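Local coordinates for protein tannase (Lactobacillus plantarum, PDB 4J0K) that hydrolyses the galloyl ester bonds of tannins and binds the gallate ester ethyl gallate in its active-site pocket, at residues Ala68-Pro73 / Gly153-Ile158; Arg342-Pro347 / Asp420-Phe425. All coordinates share one frame; numbering follows the deposited sequence. Where two conformers were deposited one is given.

Contact 1. Residues Ala68-Pro73 / Gly153-Ile158; sequences APILMP and GDANRI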
# COMPACT_ATOMS: atom_id res chain seq x y z
N ALA A 68 16.32 5.20 -17.19
CA ALA A 68 14.92 5.46 -16.86
C ALA A 68 14.46 4.76 -15.58
O ALA A 68 14.88 3.64 -15.29
CB ALA A 68 14.01 5.09 -18.02
N PRO A 69 13.60 5.43 -14.80
CA PRO A 69 13.01 4.76 -13.63
C PRO A 69 12.15 3.58 -14.07
O PRO A 69 11.60 3.60 -15.17
CB PRO A 69 12.11 5.84 -13.01
CG PRO A 69 12.66 7.15 -13.53
CD PRO A 69 13.17 6.84 -14.91
N ILE A 70 12.03 2.56 -13.22
CA ILE A 70 11.13 1.45 -13.50
C ILE A 70 9.98 1.49 -12.51
O ILE A 70 10.13 1.13 -11.33
CB ILE A 70 11.84 0.08 -13.44
CG1 ILE A 70 13.06 0.08 -14.37
CG2 ILE A 70 10.87 -1.03 -13.81
CD1 ILE A 70 13.77 -1.28 -14.46
N LEU A 71 8.83 1.95 -12.98
CA LEU A 71 7.64 2.00 -12.14
C LEU A 71 7.04 0.61 -12.08
O LEU A 71 6.71 0.04 -13.12
CB LEU A 71 6.63 2.98 -12.72
CG LEU A 71 5.41 3.35 -11.85
CD1 LEU A 71 5.84 4.17 -10.64
CD2 LEU A 71 4.37 4.11 -12.68
N MET A 72 6.89 0.06 -10.88
CA MET A 72 6.28 -1.24 -10.72
C MET A 72 4.98 -1.15 -9.94
O MET A 72 4.93 -1.42 -8.74
CB MET A 72 7.27 -2.20 -10.07
CG MET A 72 8.44 -2.56 -10.99
SD MET A 72 9.59 -3.83 -10.38
CE MET A 72 8.65 -5.34 -10.67
N PRO A 73 3.90 -0.75 -10.62
CA PRO A 73 2.58 -0.62 -9.99
C PRO A 73 1.95 -1.99 -9.83
O PRO A 73 2.35 -2.95 -10.50
CB PRO A 73 1.79 0.18 -11.02
CG PRO A 73 2.38 -0.27 -12.34
CD PRO A 73 3.85 -0.53 -12.08
N GLY A 153 15.42 0.59 -18.94
CA GLY A 153 15.27 1.25 -17.65
C GLY A 153 16.31 0.78 -16.65
O GLY A 153 16.96 -0.25 -16.85
N ASP A 154 16.46 1.53 -15.57
CA ASP A 154 17.45 1.23 -14.54
C ASP A 154 16.84 0.38 -13.42
O ASP A 154 15.90 0.81 -12.76
CB ASP A 154 17.99 2.54 -13.96
CG ASP A 154 19.25 2.34 -13.16
OD1 ASP A 154 19.46 1.21 -12.66
OD2 ASP A 154 20.03 3.31 -13.02
N ALA A 155 17.39 -0.81 -13.21
CA ALA A 155 16.89 -1.72 -12.18
C ALA A 155 17.35 -1.30 -10.79
O ALA A 155 16.92 -1.89 -9.79
CB ALA A 155 17.30 -3.17 -12.47
N ASN A 156 18.24 -0.31 -10.72
CA ASN A 156 18.64 0.29 -9.45
C ASN A 156 17.76 1.50 -9.14
O ASN A 156 18.05 2.29 -8.25
CB ASN A 156 20.12 0.71 -9.48
CG ASN A 156 21.05 -0.45 -9.77
OD1 ASN A 156 20.85 -1.56 -9.26
ND2 ASN A 156 22.05 -0.22 -10.63
N ARG A 157 16.68 1.63 -9.91
CA ARG A 157 15.76 2.74 -9.77
C ARG A 157 14.34 2.21 -9.90
O ARG A 157 13.50 2.78 -10.60
CB ARG A 157 16.03 3.80 -10.84
CG ARG A 157 17.35 4.54 -10.66
CD ARG A 157 17.41 5.24 -9.31
NE ARG A 157 18.55 6.14 -9.16
CZ ARG A 157 19.69 5.83 -8.55
NH1 ARG A 157 19.86 4.63 -8.02
NH2 ARG A 157 20.67 6.73 -8.47
N ILE A 158 14.08 1.09 -9.23
CA ILE A 158 12.73 0.56 -9.12
C ILE A 158 11.92 1.33 -8.07
O ILE A 158 12.41 1.66 -6.98
CB ILE A 158 12.72 -0.94 -8.79
CG1 ILE A 158 13.24 -1.75 -9.99
CG2 ILE A 158 11.31 -1.40 -8.40
CD1 ILE A 158 13.30 -3.26 -9.74

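Contact 2. Residues Arg342-Pro347 / Asp420-Phe425; sequences RMKAVP and DRDTSF. With EGR (ethyl 3,4,5-trihydroxybenzoate), chain C.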
# COMPACT_ATOMS: atom_id res chain seq x y z
N ARG A 342 -17.88 6.86 10.75
CA ARG A 342 -17.20 5.59 10.95
C ARG A 342 -17.61 4.63 9.84
O ARG A 342 -18.79 4.53 9.49
CB ARG A 342 -17.56 5.01 12.32
CG ARG A 342 -17.23 3.53 12.45
CD ARG A 342 -17.94 2.88 13.62
NE ARG A 342 -17.29 3.16 14.89
CZ ARG A 342 -16.35 2.40 15.44
NH1 ARG A 342 -15.94 1.28 14.83
NH2 ARG A 342 -15.82 2.75 16.60
N MET A 343 -16.64 3.90 9.28
CA MET A 343 -16.92 3.00 8.18
C MET A 343 -17.07 1.55 8.60
O MET A 343 -18.01 0.87 8.17
CB MET A 343 -15.84 3.12 7.10
CG MET A 343 -15.81 1.93 6.14
SD MET A 343 -14.67 2.20 4.78
CE MET A 343 -15.54 3.47 3.89
N LYS A 344 -16.16 1.06 9.45
CA LYS A 344 -16.17 -0.34 9.87
C LYS A 344 -16.68 -0.56 11.30
O LYS A 344 -16.53 0.31 12.15
CB LYS A 344 -14.77 -0.95 9.73
CG LYS A 344 -14.28 -1.02 8.29
CD LYS A 344 -12.83 -1.46 8.20
CE LYS A 344 -12.33 -1.35 6.76
NZ LYS A 344 -10.92 -1.81 6.65
N ALA A 345 -17.27 -1.73 11.54
CA ALA A 345 -17.73 -2.12 12.88
C ALA A 345 -16.55 -2.57 13.77
O ALA A 345 -15.39 -2.22 13.50
CB ALA A 345 -18.81 -3.21 12.79
N VAL A 346 -16.84 -3.34 14.82
CA VAL A 346 -15.81 -3.71 15.80
C VAL A 346 -15.75 -5.20 16.06
O VAL A 346 -16.75 -5.81 16.43
CB VAL A 346 -16.05 -3.01 17.15
CG1 VAL A 346 -14.99 -3.44 18.17
CG2 VAL A 346 -16.06 -1.49 16.98
N PRO A 347 -14.56 -5.81 15.90
CA PRO A 347 -13.32 -5.19 15.41
C PRO A 347 -13.39 -4.89 13.92
O PRO A 347 -14.15 -5.53 13.18
CB PRO A 347 -12.26 -6.27 15.67
CG PRO A 347 -12.89 -7.23 16.65
CD PRO A 347 -14.35 -7.20 16.34
N ASP A 420 -10.50 9.43 4.00
CA ASP A 420 -10.39 7.97 3.96
C ASP A 420 -10.55 7.34 5.34
O ASP A 420 -9.71 7.54 6.23
CB ASP A 420 -9.07 7.53 3.33
CG ASP A 420 -8.96 6.02 3.18
OD1 ASP A 420 -9.62 5.29 3.94
OD2 ASP A 420 -8.21 5.56 2.29
N ARG A 421 -11.63 6.57 5.51
CA ARG A 421 -11.99 5.97 6.78
C ARG A 421 -11.79 4.46 6.79
O ARG A 421 -12.33 3.77 7.65
CB ARG A 421 -13.47 6.27 7.08
CG ARG A 421 -13.94 7.63 6.60
CD ARG A 421 -15.13 7.48 5.66
NE ARG A 421 -16.24 6.81 6.33
CZ ARG A 421 -17.34 6.39 5.71
NH1 ARG A 421 -17.47 6.56 4.40
NH2 ARG A 421 -18.31 5.79 6.40
N ASP A 422 -11.02 3.95 5.83
CA ASP A 422 -10.79 2.51 5.72
C ASP A 422 -9.79 1.99 6.76
O ASP A 422 -9.79 0.81 7.12
CB ASP A 422 -10.33 2.14 4.31
CG ASP A 422 -11.50 1.92 3.36
OD1 ASP A 422 -12.26 2.88 3.10
OD2 ASP A 422 -11.65 0.77 2.86
N THR A 423 -8.93 2.89 7.23
CA THR A 423 -8.06 2.60 8.36
C THR A 423 -7.78 3.92 9.06
O THR A 423 -7.92 4.98 8.45
CB THR A 423 -6.75 1.91 7.91
OG1 THR A 423 -6.09 1.38 9.06
CG2 THR A 423 -5.83 2.89 7.21
N SER A 424 -7.41 3.87 10.33
CA SER A 424 -7.16 5.11 11.09
C SER A 424 -5.99 5.88 10.50
O SER A 424 -5.02 5.28 10.01
CB SER A 424 -6.83 4.79 12.54
OG SER A 424 -6.58 5.98 13.26
N PHE A 425 -6.09 7.21 10.53
CA PHE A 425 -4.98 8.08 10.16
C PHE A 425 -3.70 7.71 10.91
O PHE A 425 -2.60 7.99 10.46
CB PHE A 425 -5.33 9.55 10.45
CG PHE A 425 -6.59 10.04 9.77
CD1 PHE A 425 -6.66 10.14 8.40
CD2 PHE A 425 -7.71 10.39 10.52
CE1 PHE A 425 -7.82 10.57 7.77
CE2 PHE A 425 -8.87 10.83 9.90
CZ PHE A 425 -8.93 10.92 8.53
C01 EGR C . -11.58 -1.33 -0.98
C02 EGR C . -10.30 -0.84 -1.58
O03 EGR C . -9.16 -0.86 -0.79
C04 EGR C . -8.66 -2.07 -0.37
O05 EGR C . -7.71 -2.58 -0.95
C06 EGR C . -8.85 -2.43 1.07
C07 EGR C . -8.12 -3.49 1.58
C08 EGR C . -8.27 -3.85 2.91
O09 EGR C . -7.54 -4.91 3.42
C10 EGR C . -9.16 -3.13 3.72
O11 EGR C . -9.32 -3.48 5.05
C12 EGR C . -9.88 -2.07 3.20
O13 EGR C . -10.75 -1.37 4.02
C14 EGR C . -9.73 -1.71 1.86

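Contact 1. Residues Ala68-Pro73 / Gly153-Ile158
With its first torsion at -54°, Ile-70 swings CG1 beside its own backbone N and lays CG1 and CD1 along the Gly-153 to Asp-154 backbone, CG1 lying 3.3 Å from the carbonyl O of Asp-154. Ile-158 has the same first rotamer and uses both branches: CG2, anti to the backbone N, lies 3.6 Å from Met-72 SD, with CD1 also against the sulfur, while CG1 packs on Ile-70 CB. Two backbone bonds hold the segments together: Asp-154 N donates to Ala-68 O at 2.7 Å and Ile-70 N to Arg-157 O at 3.0 Å. Between them the chain 154-157 makes a type I turn closed by Arg-157 N to Asp-154 O, with an Asx turn at its start in which Asp-154 OD1 takes the N-H of Asn-156 at 2.7 Å. Gly-153, with no side chain, takes a backbone conformation suited to glycine and lets Ala-68 O and Ile-70 CD1 come close to its backbone. Ile-70 and Ile-158 form a parallel bridge in the central sheet of this alpha/beta-hydrolase fold. Val-144 of helix 132-146 covers Ile-70, Met-72 and Ile-158, while strand 108-112 flanks strand 70-73 on the side away from strand 158-161.

Contact 2. Residues Arg342-Pro347 / Asp420-Phe425
The Arg-421 guanidinium has Arg-342 O at its edge, in plane, as a weak hydrogen-bond acceptor for NH2 at 3.4 Å; in the conformer described, and so with some doubt, the Met-343 methyl CE lies over one face, offset toward the rim. The Arg-342 guanidinium has Lys-344 O at its edge, in plane, bonded to NH1, while NH2 forms a salt bridge with Glu-218. Firmer packing comes from Met-343 CB, 3.9 Å from Arg-421 CB. The extended Lys-344 chain carries NZ past this packing to the ligand. There NZ donates to Asp-422 O at 2.9 Å, in the carbonyl plane, and to EGR O11 and O13, the latter at 2.7 Å. EGR O13 in turn donates to Asp-422 OD2 at 2.6 Å, so this one hydroxyl links both segments. An Asx turn, Asp-422 N to Asp-420 OD1 at 2.7 Å, steadies the backbone that presents the carboxylate. Asp-420 OD2 takes a bond from His-452 ND1, consistent with Ser-164, His-452 and Asp-420 forming the catalytic triad. This contact thus engages two neighbouring galloyl hydroxyls, O11 and O13, and Glu-358 also bonds the ligand, a pattern consistent with selection of polyhydroxylated benzoate esters.

Overall arrangement
From the N terminus, the chain enters contact 1 at strand 70-73 and returns after 79 residues, having made strand 108-112 and helices 96-104 and 132-146, to close that loop at 153-158. It runs through strand 158-161, Ser-164 of the probable nucleophile elbow and a mixed region holding strand 200-204, two two-stranded sheets and several helices before contact 2 opens at 342-347. Contact 2 closes at 420-425, beyond strand 411-415. The two loops follow in series, neither nested nor crossed. Contact 1 joins strand 70-73 to the turn leading into strand 158-161; contact 2 ties the region after helix 333-340 to the loop before helix 426-437. Their centres are 34 Å apart, on opposite sides of the chain's centre.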